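Local coordinates for protein putative peptidase (PDB 3K9T) that binds one zinc ion per subunit, probably serves the biosynthesis of modified polysaccharides, and is not expected to act as a peptidase despite its aminopeptidase-like domain, at residues I45-I49 with T205-K209; E180-T186 with Y218-F224; Y351-N356 with F416-Y421; F390-V395 with I408-M414. All blocks are in the same frame, centred on the assembly; numbering follows the deposited sequence.

Interaction 1: residues I45-I49 with T205-K209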
loop_
_atom_site.group_PDB
_atom_site.type_symbol
_atom_site.label_atom_id
_atom_site.label_comp_id
_atom_site.label_asym_id
_atom_site.label_seq_id
_atom_site.Cartn_x
_atom_site.Cartn_y
_atom_site.Cartn_z
ATOM N N ILE A 45 15.470 43.317 9.859
ATOM C CA ILE A 45 16.070 42.005 9.662
ATOM C C ILE A 45 17.602 42.109 9.651
ATOM O O ILE A 45 18.286 41.241 10.214
ATOM C CB ILE A 45 15.575 41.283 8.364
ATOM C CG1 ILE A 45 14.085 40.944 8.483
ATOM C CG2 ILE A 45 16.400 39.975 8.148
ATOM C CD1 ILE A 45 13.318 40.694 7.124
ATOM N N ARG A 46 18.139 43.185 9.055
ATOM C CA ARG A 46 19.589 43.330 8.912
ATOM C C ARG A 46 20.244 43.730 10.208
ATOM O O ARG A 46 21.438 43.835 10.258
ATOM C CB ARG A 46 19.971 44.269 7.759
ATOM C CG ARG A 46 19.945 43.522 6.386
ATOM C CD ARG A 46 20.202 44.409 5.223
ATOM N NE ARG A 46 19.205 45.463 5.171
ATOM C CZ ARG A 46 19.291 46.564 4.427
ATOM N NH1 ARG A 46 20.353 46.807 3.629
ATOM N NH2 ARG A 46 18.293 47.430 4.488
ATOM N N LYS A 47 19.456 43.968 11.257
ATOM C CA LYS A 47 20.004 44.082 12.597
ATOM C C LYS A 47 20.332 42.698 13.163
ATOM O O LYS A 47 21.040 42.591 14.148
ATOM C CB LYS A 47 19.064 44.807 13.549
ATOM C CG LYS A 47 18.901 46.270 13.237
ATOM C CD LYS A 47 18.284 46.999 14.391
ATOM C CE LYS A 47 16.809 46.798 14.469
ATOM N NZ LYS A 47 16.292 47.463 15.665
ATOM N N HIS A 48 19.860 41.647 12.515
ATOM C CA HIS A 48 20.117 40.284 12.953
ATOM C C HIS A 48 21.012 39.482 12.007
ATOM O O HIS A 48 21.865 38.704 12.459
ATOM C CB HIS A 48 18.781 39.546 13.123
ATOM C CG HIS A 48 17.916 40.128 14.189
ATOM N ND1 HIS A 48 17.907 39.646 15.476
ATOM C CD2 HIS A 48 17.048 41.171 14.168
ATOM C CE1 HIS A 48 17.058 40.354 16.202
ATOM N NE2 HIS A 48 16.518 41.282 15.431
ATOM N N ILE A 49 20.774 39.611 10.706
ATOM C CA ILE A 49 21.562 38.885 9.713
ATOM C C ILE A 49 21.914 39.810 8.531
ATOM O O ILE A 49 21.235 40.814 8.284
ATOM C CB ILE A 49 20.813 37.598 9.172
ATOM C CG1 ILE A 49 19.504 37.964 8.460
ATOM C CG2 ILE A 49 20.531 36.623 10.292
ATOM C CD1 ILE A 49 18.896 36.869 7.560
ATOM N N THR A 205 14.797 34.229 10.125
ATOM C CA THR A 205 15.871 35.121 10.541
ATOM C C THR A 205 16.771 34.429 11.570
ATOM O O THR A 205 18.007 34.374 11.408
ATOM C CB THR A 205 15.331 36.465 11.022
ATOM O OG1 THR A 205 14.717 37.104 9.895
ATOM C CG2 THR A 205 16.471 37.379 11.573
ATOM N N PHE A 206 16.144 33.834 12.576
ATOM C CA PHE A 206 16.883 33.138 13.619
ATOM C C PHE A 206 17.519 31.810 13.185
ATOM O O PHE A 206 18.546 31.428 13.712
ATOM C CB PHE A 206 16.045 33.021 14.895
ATOM C CG PHE A 206 16.101 34.272 15.735
ATOM C CD1 PHE A 206 15.353 35.386 15.395
ATOM C CD2 PHE A 206 16.961 34.357 16.813
ATOM C CE1 PHE A 206 15.432 36.549 16.138
ATOM C CE2 PHE A 206 17.042 35.512 17.567
ATOM C CZ PHE A 206 16.270 36.607 17.242
ATOM N N ILE A 207 16.928 31.125 12.218
ATOM C CA ILE A 207 17.559 29.940 11.677
ATOM C C ILE A 207 18.833 30.393 10.982
ATOM O O ILE A 207 19.879 29.846 11.260
ATOM C CB ILE A 207 16.657 29.153 10.724
ATOM C CG1 ILE A 207 15.537 28.508 11.543
ATOM C CG2 ILE A 207 17.478 28.066 9.967
ATOM C CD1 ILE A 207 14.355 28.178 10.710
ATOM N N ALA A 208 18.731 31.409 10.123
ATOM C CA ALA A 208 19.905 31.989 9.423
ATOM C C ALA A 208 20.981 32.410 10.440
ATOM O O ALA A 208 22.162 32.095 10.283
ATOM C CB ALA A 208 19.495 33.171 8.541
ATOM N N LYS A 209 20.535 33.053 11.513
ATOM C CA LYS A 209 21.437 33.540 12.539
ATOM C C LYS A 209 22.228 32.389 13.197
ATOM O O LYS A 209 23.425 32.530 13.446
ATOM C CB LYS A 209 20.639 34.330 13.570
ATOM C CG LYS A 209 21.498 35.124 14.490
ATOM C CD LYS A 209 20.758 35.660 15.715
ATOM C CE LYS A 209 19.778 36.744 15.406
ATOM N NZ LYS A 209 19.690 37.688 16.598
#

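Interaction 2: residues E180-T186 with Y218-F224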
loop_
_atom_site.group_PDB
_atom_site.type_symbol
_atom_site.label_atom_id
_atom_site.label_comp_id
_atom_site.label_asym_id
_atom_site.label_seq_id
_atom_site.Cartn_x
_atom_site.Cartn_y
_atom_site.Cartn_z
ATOM N N GLU A 180 25.529 22.292 -3.417
ATOM C CA GLU A 180 24.155 21.838 -3.300
ATOM C C GLU A 180 23.530 22.646 -2.200
ATOM O O GLU A 180 24.149 22.913 -1.172
ATOM C CB GLU A 180 24.078 20.365 -3.019
ATOM C CG GLU A 180 24.343 19.552 -4.243
ATOM C CD GLU A 180 24.898 18.206 -3.904
ATOM O OE1 GLU A 180 24.134 17.369 -3.349
ATOM O OE2 GLU A 180 26.107 18.016 -4.197
ATOM N N GLU A 181 22.295 23.034 -2.431
ATOM C CA GLU A 181 21.725 24.108 -1.703
ATOM C C GLU A 181 20.392 23.725 -1.092
ATOM O O GLU A 181 19.589 23.017 -1.719
ATOM C CB GLU A 181 21.536 25.234 -2.708
ATOM C CG GLU A 181 21.288 26.560 -2.138
ATOM C CD GLU A 181 21.205 27.618 -3.212
ATOM O OE1 GLU A 181 22.190 27.812 -3.963
ATOM O OE2 GLU A 181 20.155 28.286 -3.276
ATOM N N ILE A 182 20.176 24.176 0.136
ATOM C CA ILE A 182 18.892 24.034 0.803
ATOM C C ILE A 182 18.309 25.476 0.801
ATOM O O ILE A 182 19.025 26.424 1.181
ATOM C CB ILE A 182 19.050 23.501 2.242
ATOM C CG1 ILE A 182 19.843 22.180 2.265
ATOM C CG2 ILE A 182 17.704 23.449 2.959
ATOM C CD1 ILE A 182 19.257 20.991 1.501
ATOM N N LEU A 183 17.056 25.626 0.339
ATOM C CA LEU A 183 16.372 26.916 0.200
ATOM C C LEU A 183 15.286 27.069 1.270
ATOM O O LEU A 183 14.431 26.198 1.434
ATOM C CB LEU A 183 15.734 27.017 -1.196
ATOM C CG LEU A 183 14.975 28.311 -1.608
ATOM C CD1 LEU A 183 15.887 29.605 -1.771
ATOM C CD2 LEU A 183 14.137 28.052 -2.860
ATOM N N LEU A 184 15.322 28.173 2.009
ATOM C CA LEU A 184 14.325 28.429 3.028
ATOM C C LEU A 184 13.753 29.784 2.699
ATOM O O LEU A 184 14.480 30.759 2.708
ATOM C CB LEU A 184 14.969 28.420 4.419
ATOM C CG LEU A 184 15.559 27.050 4.777
ATOM C CD1 LEU A 184 16.405 27.153 5.984
ATOM C CD2 LEU A 184 14.441 26.061 5.024
ATOM N N THR A 185 12.461 29.849 2.398
ATOM C CA THR A 185 11.859 31.083 1.945
ATOM C C THR A 185 10.745 31.503 2.881
ATOM O O THR A 185 10.141 30.671 3.562
ATOM C CB THR A 185 11.283 30.924 0.512
ATOM O OG1 THR A 185 9.970 30.334 0.554
ATOM C CG2 THR A 185 12.202 30.068 -0.338
ATOM N N THR A 186 10.468 32.797 2.919
ATOM C CA THR A 186 9.304 33.276 3.644
ATOM C C THR A 186 8.829 34.577 2.981
ATOM O O THR A 186 9.613 35.238 2.275
ATOM C CB THR A 186 9.601 33.436 5.141
ATOM O OG1 THR A 186 8.365 33.552 5.854
ATOM C CG2 THR A 186 10.516 34.663 5.414
ATOM N N TYR A 218 26.075 21.510 3.321
ATOM C CA TYR A 218 25.283 22.170 2.316
ATOM C C TYR A 218 25.360 23.704 2.398
ATOM O O TYR A 218 25.747 24.279 3.419
ATOM C CB TYR A 218 23.827 21.731 2.398
ATOM C CG TYR A 218 23.588 20.296 2.025
ATOM C CD1 TYR A 218 23.588 19.893 0.701
ATOM C CD2 TYR A 218 23.333 19.344 2.994
ATOM C CE1 TYR A 218 23.352 18.574 0.357
ATOM C CE2 TYR A 218 23.106 18.039 2.660
ATOM C CZ TYR A 218 23.100 17.655 1.346
ATOM O OH TYR A 218 22.840 16.348 1.045
ATOM N N SER A 219 25.034 24.322 1.268
ATOM C CA SER A 219 24.879 25.748 1.161
ATOM C C SER A 219 23.430 26.009 1.481
ATOM O O SER A 219 22.591 25.142 1.263
ATOM C CB SER A 219 25.223 26.246 -0.237
ATOM O OG SER A 219 26.624 26.188 -0.453
ATOM N N TYR A 220 23.162 27.182 2.051
ATOM C CA TYR A 220 21.838 27.562 2.469
ATOM C C TYR A 220 21.508 28.946 1.947
ATOM O O TYR A 220 22.317 29.847 2.062
ATOM C CB TYR A 220 21.743 27.524 4.000
ATOM C CG TYR A 220 21.760 26.136 4.542
ATOM C CD1 TYR A 220 22.968 25.442 4.666
ATOM C CD2 TYR A 220 20.567 25.496 4.930
ATOM C CE1 TYR A 220 22.996 24.154 5.152
ATOM C CE2 TYR A 220 20.577 24.189 5.435
ATOM C CZ TYR A 220 21.804 23.515 5.517
ATOM O OH TYR A 220 21.868 22.232 6.000
ATOM N N ARG A 221 20.321 29.098 1.369
ATOM C CA ARG A 221 19.850 30.378 0.883
ATOM C C ARG A 221 18.553 30.722 1.549
ATOM O O ARG A 221 17.649 29.898 1.625
ATOM C CB ARG A 221 19.625 30.329 -0.598
ATOM C CG ARG A 221 19.257 31.675 -1.243
ATOM C CD ARG A 221 19.022 31.512 -2.770
ATOM N NE ARG A 221 20.181 30.881 -3.399
ATOM C CZ ARG A 221 21.337 31.501 -3.668
ATOM N NH1 ARG A 221 21.491 32.785 -3.407
ATOM N NH2 ARG A 221 22.351 30.838 -4.226
ATOM N N PHE A 222 18.442 31.963 2.012
ATOM C CA PHE A 222 17.247 32.391 2.703
ATOM C C PHE A 222 16.641 33.539 1.921
ATOM O O PHE A 222 17.266 34.566 1.790
ATOM C CB PHE A 222 17.600 32.855 4.087
ATOM C CG PHE A 222 18.305 31.855 4.902
ATOM C CD1 PHE A 222 19.670 31.650 4.741
ATOM C CD2 PHE A 222 17.627 31.149 5.883
ATOM C CE1 PHE A 222 20.361 30.715 5.528
ATOM C CE2 PHE A 222 18.299 30.219 6.674
ATOM C CZ PHE A 222 19.677 29.995 6.490
ATOM N N LEU A 223 15.417 33.359 1.428
ATOM C CA LEU A 223 14.731 34.353 0.605
ATOM C C LEU A 223 13.615 35.012 1.395
ATOM O O LEU A 223 12.765 34.328 1.954
ATOM C CB LEU A 223 14.160 33.687 -0.639
ATOM C CG LEU A 223 13.488 34.631 -1.611
ATOM C CD1 LEU A 223 14.513 35.601 -2.203
ATOM C CD2 LEU A 223 12.805 33.806 -2.680
ATOM N N PHE A 224 13.658 36.343 1.469
ATOM C CA PHE A 224 12.584 37.149 2.050
ATOM C C PHE A 224 11.982 38.028 0.921
ATOM O O PHE A 224 12.591 38.995 0.473
ATOM C CB PHE A 224 13.097 38.046 3.147
ATOM C CG PHE A 224 13.745 37.347 4.281
ATOM C CD1 PHE A 224 15.064 36.920 4.192
ATOM C CD2 PHE A 224 13.085 37.211 5.488
ATOM C CE1 PHE A 224 15.692 36.322 5.293
ATOM C CE2 PHE A 224 13.714 36.629 6.587
ATOM C CZ PHE A 224 15.012 36.183 6.483
#

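Interaction 3: residues Y351-N356 with F416-Y421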
loop_
_atom_site.group_PDB
_atom_site.type_symbol
_atom_site.label_atom_id
_atom_site.label_comp_id
_atom_site.label_asym_id
_atom_site.label_seq_id
_atom_site.Cartn_x
_atom_site.Cartn_y
_atom_site.Cartn_z
ATOM N N TYR A 351 19.780 19.582 11.008
ATOM C CA TYR A 351 20.700 18.563 11.531
ATOM C C TYR A 351 20.541 17.246 10.749
ATOM O O TYR A 351 21.526 16.619 10.415
ATOM C CB TYR A 351 20.445 18.311 13.026
ATOM C CG TYR A 351 21.264 17.184 13.646
ATOM C CD1 TYR A 351 20.886 15.839 13.504
ATOM C CD2 TYR A 351 22.399 17.460 14.389
ATOM C CE1 TYR A 351 21.634 14.823 14.081
ATOM C CE2 TYR A 351 23.157 16.437 14.983
ATOM C CZ TYR A 351 22.766 15.128 14.832
ATOM O OH TYR A 351 23.514 14.126 15.402
ATOM N N THR A 352 19.313 16.840 10.438
ATOM C CA THR A 352 19.092 15.572 9.710
ATOM C C THR A 352 19.606 15.666 8.257
ATOM O O THR A 352 20.268 14.760 7.737
ATOM C CB THR A 352 17.601 15.145 9.775
ATOM O OG1 THR A 352 17.164 15.136 11.142
ATOM C CG2 THR A 352 17.401 13.760 9.185
ATOM N N ILE A 353 19.300 16.776 7.609
ATOM C CA ILE A 353 19.752 17.019 6.254
ATOM C C ILE A 353 21.259 16.892 6.190
ATOM O O ILE A 353 21.789 16.237 5.312
ATOM C CB ILE A 353 19.374 18.440 5.788
ATOM C CG1 ILE A 353 17.880 18.547 5.547
ATOM C CG2 ILE A 353 20.155 18.848 4.513
ATOM C CD1 ILE A 353 17.433 20.012 5.448
ATOM N N GLU A 354 21.934 17.530 7.135
ATOM C CA GLU A 354 23.391 17.589 7.141
ATOM C C GLU A 354 24.068 16.253 7.436
ATOM O O GLU A 354 25.073 15.927 6.827
ATOM C CB GLU A 354 23.813 18.597 8.197
ATOM C CG GLU A 354 23.593 20.021 7.795
ATOM C CD GLU A 354 24.680 20.537 6.900
ATOM O OE1 GLU A 354 25.853 20.311 7.241
ATOM O OE2 GLU A 354 24.358 21.166 5.860
ATOM N N ASN A 355 23.504 15.490 8.376
ATOM C CA ASN A 355 24.075 14.209 8.805
ATOM C C ASN A 355 23.524 12.944 8.145
ATOM O O ASN A 355 23.814 11.844 8.616
ATOM C CB ASN A 355 23.949 14.064 10.333
ATOM C CG ASN A 355 24.792 15.077 11.083
ATOM O OD1 ASN A 355 26.001 15.124 10.907
ATOM N ND2 ASN A 355 24.150 15.892 11.934
ATOM N N ASN A 356 22.745 13.088 7.075
ATOM C CA ASN A 356 22.181 11.938 6.361
ATOM C C ASN A 356 23.206 11.323 5.421
ATOM O O ASN A 356 23.043 11.365 4.206
ATOM C CB ASN A 356 20.923 12.325 5.549
ATOM C CG ASN A 356 20.192 11.105 4.971
ATOM O OD1 ASN A 356 20.285 10.022 5.526
ATOM N ND2 ASN A 356 19.456 11.286 3.868
ATOM N N PHE A 416 16.191 9.038 14.206
ATOM C CA PHE A 416 17.332 9.328 13.372
ATOM C C PHE A 416 18.631 9.496 14.155
ATOM O O PHE A 416 19.635 8.893 13.804
ATOM C CB PHE A 416 17.077 10.552 12.482
ATOM C CG PHE A 416 18.265 10.891 11.579
ATOM C CD1 PHE A 416 18.453 10.252 10.380
ATOM C CD2 PHE A 416 19.210 11.816 11.974
ATOM C CE1 PHE A 416 19.540 10.553 9.591
ATOM C CE2 PHE A 416 20.303 12.113 11.198
ATOM C CZ PHE A 416 20.478 11.483 10.019
ATOM N N ARG A 417 18.639 10.300 15.213
ATOM C CA ARG A 417 19.876 10.461 15.975
ATOM C C ARG A 417 20.444 9.159 16.533
ATOM O O ARG A 417 21.642 9.014 16.656
ATOM C CB ARG A 417 19.711 11.470 17.082
ATOM C CG ARG A 417 19.522 12.879 16.574
ATOM C CD ARG A 417 20.123 13.852 17.523
ATOM N NE ARG A 417 19.811 15.231 17.175
ATOM C CZ ARG A 417 20.590 16.271 17.470
ATOM N NH1 ARG A 417 21.759 16.093 18.097
ATOM N NH2 ARG A 417 20.200 17.494 17.127
ATOM N N ARG A 418 19.585 8.212 16.872
ATOM C CA ARG A 418 20.046 6.915 17.374
ATOM C C ARG A 418 20.886 6.166 16.336
ATOM O O ARG A 418 21.931 5.562 16.628
ATOM C CB ARG A 418 18.835 6.076 17.704
ATOM C CG ARG A 418 19.099 5.038 18.692
ATOM C CD ARG A 418 17.822 4.389 19.107
ATOM N NE ARG A 418 18.156 3.092 19.642
ATOM C CZ ARG A 418 17.312 2.087 19.763
ATOM N NH1 ARG A 418 16.057 2.235 19.375
ATOM N NH2 ARG A 418 17.744 0.927 20.275
ATOM N N ILE A 419 20.401 6.224 15.109
ATOM C CA ILE A 419 21.088 5.649 13.985
ATOM C C ILE A 419 22.392 6.401 13.735
ATOM O O ILE A 419 23.414 5.785 13.534
ATOM C CB ILE A 419 20.170 5.639 12.759
ATOM C CG1 ILE A 419 18.913 4.778 13.071
ATOM C CG2 ILE A 419 20.930 5.176 11.544
ATOM C CD1 ILE A 419 19.198 3.398 13.596
ATOM N N LYS A 420 22.348 7.726 13.814
ATOM C CA LYS A 420 23.498 8.575 13.531
ATOM C C LYS A 420 24.649 8.327 14.488
ATOM O O LYS A 420 25.811 8.161 14.087
ATOM C CB LYS A 420 23.062 10.044 13.611
ATOM C CG LYS A 420 24.052 11.040 13.030
ATOM C CD LYS A 420 25.134 11.448 14.029
ATOM C CE LYS A 420 25.931 12.638 13.521
ATOM N NZ LYS A 420 27.125 12.899 14.364
ATOM N N TYR A 421 24.318 8.302 15.767
ATOM C CA TYR A 421 25.312 8.081 16.781
ATOM C C TYR A 421 25.831 6.645 16.725
ATOM O O TYR A 421 27.004 6.405 17.011
ATOM C CB TYR A 421 24.756 8.427 18.161
ATOM C CG TYR A 421 24.425 9.886 18.337
ATOM C CD1 TYR A 421 25.317 10.878 17.921
ATOM C CD2 TYR A 421 23.247 10.284 18.979
ATOM C CE1 TYR A 421 25.026 12.214 18.090
ATOM C CE2 TYR A 421 22.934 11.641 19.146
ATOM C CZ TYR A 421 23.827 12.600 18.707
ATOM O OH TYR A 421 23.522 13.936 18.867
#

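Interaction 4: residues F390-V395 with I408-M414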
loop_
_atom_site.group_PDB
_atom_site.type_symbol
_atom_site.label_atom_id
_atom_site.label_comp_id
_atom_site.label_asym_id
_atom_site.label_seq_id
_atom_site.Cartn_x
_atom_site.Cartn_y
_atom_site.Cartn_z
ATOM N N PHE A 390 21.506 -2.373 19.228
ATOM C CA PHE A 390 20.477 -2.609 18.212
ATOM C C PHE A 390 20.633 -1.652 17.047
ATOM O O PHE A 390 20.655 -2.083 15.912
ATOM C CB PHE A 390 19.084 -2.500 18.815
ATOM C CG PHE A 390 18.890 -3.412 19.960
ATOM C CD1 PHE A 390 18.629 -4.751 19.735
ATOM C CD2 PHE A 390 19.065 -2.955 21.269
ATOM C CE1 PHE A 390 18.482 -5.626 20.804
ATOM C CE2 PHE A 390 18.929 -3.814 22.343
ATOM C CZ PHE A 390 18.634 -5.159 22.110
ATOM N N ALA A 391 20.761 -0.362 17.323
ATOM C CA ALA A 391 21.038 0.591 16.263
ATOM C C ALA A 391 22.305 0.164 15.463
ATOM O O ALA A 391 22.364 0.235 14.217
ATOM C CB ALA A 391 21.238 2.025 16.855
HETATM N N MSE A 392 23.337 -0.267 16.166
HETATM C CA MSE A 392 24.594 -0.573 15.464
HETATM C C MSE A 392 24.401 -1.702 14.484
HETATM O O MSE A 392 24.886 -1.612 13.347
HETATM C CB MSE A 392 25.722 -0.902 16.440
HETATM C CG MSE A 392 26.181 0.314 17.172
HETATM SE SE MSE A 392 27.838 0.083 18.117
HETATM C CE MSE A 392 27.954 -1.838 18.459
ATOM N N PHE A 393 23.689 -2.754 14.924
ATOM C CA PHE A 393 23.437 -3.927 14.084
ATOM C C PHE A 393 22.659 -3.586 12.816
ATOM O O PHE A 393 22.905 -4.183 11.767
ATOM C CB PHE A 393 22.707 -5.026 14.852
ATOM C CG PHE A 393 23.555 -5.722 15.883
ATOM C CD1 PHE A 393 24.773 -6.295 15.535
ATOM C CD2 PHE A 393 23.090 -5.879 17.193
ATOM C CE1 PHE A 393 25.540 -6.965 16.487
ATOM C CE2 PHE A 393 23.854 -6.529 18.150
ATOM C CZ PHE A 393 25.078 -7.088 17.789
ATOM N N TRP A 394 21.713 -2.652 12.919
ATOM C CA TRP A 394 21.017 -2.134 11.734
ATOM C C TRP A 394 21.945 -1.419 10.768
ATOM O O TRP A 394 21.865 -1.656 9.556
ATOM C CB TRP A 394 19.921 -1.154 12.109
ATOM C CG TRP A 394 18.603 -1.781 12.370
ATOM C CD1 TRP A 394 17.925 -1.784 13.540
ATOM C CD2 TRP A 394 17.817 -2.512 11.445
ATOM N NE1 TRP A 394 16.753 -2.459 13.404
ATOM C CE2 TRP A 394 16.648 -2.911 12.121
ATOM C CE3 TRP A 394 17.989 -2.882 10.107
ATOM C CZ2 TRP A 394 15.628 -3.635 11.501
ATOM C CZ3 TRP A 394 16.988 -3.623 9.486
ATOM C CH2 TRP A 394 15.822 -4.001 10.184
ATOM N N VAL A 395 22.800 -0.536 11.299
ATOM C CA VAL A 395 23.737 0.207 10.473
ATOM C C VAL A 395 24.696 -0.738 9.746
ATOM O O VAL A 395 24.943 -0.591 8.553
ATOM C CB VAL A 395 24.524 1.236 11.267
ATOM C CG1 VAL A 395 25.646 1.776 10.419
ATOM C CG2 VAL A 395 23.617 2.364 11.700
ATOM N N ILE A 408 17.869 3.722 6.988
ATOM C CA ILE A 408 18.039 2.762 8.063
ATOM C C ILE A 408 17.092 3.173 9.203
ATOM O O ILE A 408 16.396 2.326 9.790
ATOM C CB ILE A 408 19.553 2.653 8.458
ATOM C CG1 ILE A 408 20.391 2.172 7.256
ATOM C CG2 ILE A 408 19.784 1.704 9.624
ATOM C CD1 ILE A 408 21.894 2.461 7.394
ATOM N N ALA A 409 17.011 4.472 9.474
ATOM C CA ALA A 409 16.129 4.952 10.528
ATOM C C ALA A 409 14.699 4.559 10.187
ATOM O O ALA A 409 13.968 4.075 11.048
ATOM C CB ALA A 409 16.247 6.437 10.703
ATOM N N TYR A 410 14.304 4.756 8.934
ATOM C CA TYR A 410 12.954 4.360 8.501
ATOM C C TYR A 410 12.715 2.861 8.620
ATOM O O TYR A 410 11.769 2.465 9.290
ATOM C CB TYR A 410 12.618 4.816 7.079
ATOM C CG TYR A 410 11.866 6.131 7.039
ATOM C CD1 TYR A 410 10.492 6.182 7.216
ATOM C CD2 TYR A 410 12.530 7.321 6.807
ATOM C CE1 TYR A 410 9.806 7.404 7.182
ATOM C CE2 TYR A 410 11.867 8.519 6.748
ATOM C CZ TYR A 410 10.517 8.574 6.956
ATOM O OH TYR A 410 9.898 9.808 6.891
ATOM N N LYS A 411 13.558 2.032 7.996
ATOM C CA LYS A 411 13.385 0.551 8.062
ATOM C C LYS A 411 13.413 0.023 9.513
ATOM O O LYS A 411 12.613 -0.823 9.879
ATOM C CB LYS A 411 14.426 -0.181 7.201
ATOM C CG LYS A 411 14.255 -1.698 7.138
ATOM C CD LYS A 411 13.570 -2.185 5.853
ATOM C CE LYS A 411 14.584 -2.754 4.870
ATOM N NZ LYS A 411 13.988 -3.047 3.541
ATOM N N SER A 412 14.323 0.535 10.329
ATOM C CA SER A 412 14.422 0.115 11.730
ATOM C C SER A 412 13.284 0.650 12.609
ATOM O O SER A 412 13.077 0.194 13.733
ATOM C CB SER A 412 15.781 0.578 12.334
ATOM O OG SER A 412 15.860 1.989 12.547
ATOM N N GLY A 413 12.583 1.670 12.144
ATOM C CA GLY A 413 11.602 2.310 12.995
ATOM C C GLY A 413 12.246 3.110 14.111
ATOM O O GLY A 413 11.566 3.558 15.048
HETATM N N MSE A 414 13.553 3.319 14.028
HETATM C CA MSE A 414 14.224 4.023 15.104
HETATM C C MSE A 414 14.378 5.489 14.747
HETATM O O MSE A 414 14.345 5.884 13.583
HETATM C CB MSE A 414 15.584 3.393 15.442
HETATM C CG MSE A 414 15.531 1.946 15.909
HETATM SE SE MSE A 414 17.313 1.299 16.177
HETATM C CE MSE A 414 17.030 -0.273 17.213
#

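Interaction 1: residues I45-I49 with T205-K209
One hydrogen bond crosses this contact. K209 NZ donates to H48 ND1 at 2.9 Å, near the plane of the imidazole ring, so ND1 carries no proton here. K209 reaches out from the helix, across to the histidine. H48 also has a ring neighbour: its centroid lies 5.4 Å from that of F206, with the planes at 53°, an oblique pair with H48 ND1 3.9 Å from F206 CZ.

The remaining contacts are van der Waals packing. H48 CB rests on T205 CG2 at 3.5 Å. I49 lies along the helix: its CG2 is 3.6 Å from T205 O and 3.8 Å from K209 N, while its CD1 meets A208 CB at 3.9 Å. I45 CG2 approaches T205 OG1 at 3.8 Å, but that hydroxyl is hydrogen-bonded to V201 O one turn earlier. T205, A208 and K209 thus offer one side of the helix to the chain leaving helix 36-45.

F224 of strand 219-225 touches I45, I49 and T205, and F222 of the same strand touches A208. Helix 12-26 covers F206 and T205. The contact therefore ties the link between helix 36-45 and strand 52-57 to helix 194-211, beside the central sheet.

Interaction 2: residues E180-T186 with Y218-F224
Two parallel strands lie side by side, pairing E181-T186 with S219-F224. Six backbone hydrogen bonds join them, from S219 N to E180 O (3.0 Å) through T186 N to L223 O (2.9 Å). On the face of I182, L184 and T186, aliphatic bumps nestle beside aromatic rings. L184 CD1 meets F222 CE2 at 3.7 Å, and T186 CG2 meets F224 CD2 at 3.6 Å. I182 touches two tyrosines: CD1 lies over one face of the Y218 ring, and CG1 makes an off-centre CH-pi contact with Y220, 4.3 Å from the ring centroid. On the other face, E181 and R221 form a salt bridge, with R221 NE 2.6 Å from E181 OE2 and R221 NH2 3.0 Å from E181 OE1. L183 CD1 packs on R221 CD at 3.8 Å, and E171 also pairs with R221. Helices 194-211 and 336-355 cover the aromatic face. With helix 194-211 as the crossover, these strands form a beta-alpha-beta unit in the mixed central sheet of the zinc aminopeptidase-like fold. Zinc ligands H190 and D196 follow strand 181-187.

Interaction 3: residues Y351-N356 with F416-Y421
Y351 makes the most of this contact. Its side chain is a knob in a hole formed by F416, R417, K420 and Y421. The R417 guanidinium lies flat on the ring, with centres 3.5 Å apart and planes at 7°, a stacked cation-pi pair. Y351 CE1 is 4.2 Å from F416 CE2, and Y351 OH is 3.4 Å from K420 CE. R417 NH1 also donates to Y421 OH at 2.9 Å. E3 is hydrogen-bonded to the hydroxyls of Y351 and Y421. K420 forms salt bridges with E3 and D424, and N6 binds R417, so the N-terminal residues close over the polar side.

One residue on, T352 sets CG2 squarely over the F416 ring, 3.6 Å from its centroid and 2° off the normal, a CH-pi contact. N355 then meets the ring edge, with its O 3.6 Å from F416 CZ, and its OD1 lies 3.6 Å from K420 CE. N356 N stands 4.0 Å from F416 CZ. F416 is thus covered by T352 and bordered by the segment's last residues.

The two helical segments run at 32°, their axes 11.2 Å apart. This is an interdomain helix packing, joining the aminopeptidase-like domain to the permutated winged helix-turn-helix domain.

Interaction 4: residues F390-V395 with I408-M414
A serine sits on a tryptophan face. S412 CB lies 3.4 Å from the W394 five-membered ring centroid, 12° off the normal, a CH-pi contact. S412 OG accepts from M414 N at 3.0 Å, forming an ST turn that spans G413. The chain turns at G413, which has positive phi, and M414, a selenomethionine, swings back toward the first helix. Its CE touches F390 CB at 3.4 Å and W394 CD1 at 4.1 Å, and its SE is 4.0 Å from A391 CB. M414 SE is 5.1 Å from the W394 five-membered ring centroid, an oblique Met-aromatic contact. Earlier in the second helix, I408 CG2 packs on W394 CB at 3.8 Å, and K411 CG lies 4.1 Å from W394 CZ3. W295 of a neighbouring subunit meets F390 edge-to-face and also packs on W394 and M414, at a trimer interface. The segment axes cross at 116°, 10.4 Å apart. Together with helix 416-428, these helices form the helical part of the permutated winged helix-turn-helix domain.

Interactions 1 and 2 belong to the aminopeptidase-like core and touch: F222 and F224 of the sheet pack against I45, I49, T205 and A208. Both involve the beta-alpha-beta unit 181-225, interaction 2 through its strands, interaction 1 through its helix. Interaction 3 is also buried, but joins two domains. It meets interaction 2 through I353 and E354, the latter probably hydrogen-bonded to Y220 OH and Y218 N. Interaction 4 is only partly buried and farthest from the chain centre; I419 packs on A409, S412 and M414, linking it with interaction 3. Backbone bonding dominates interaction 2; interaction 1 sets one lysine-histidine hydrogen bond beside apolar packing; interactions 3 and 4 pack side chains, interaction 3 adding a cation-pi stack.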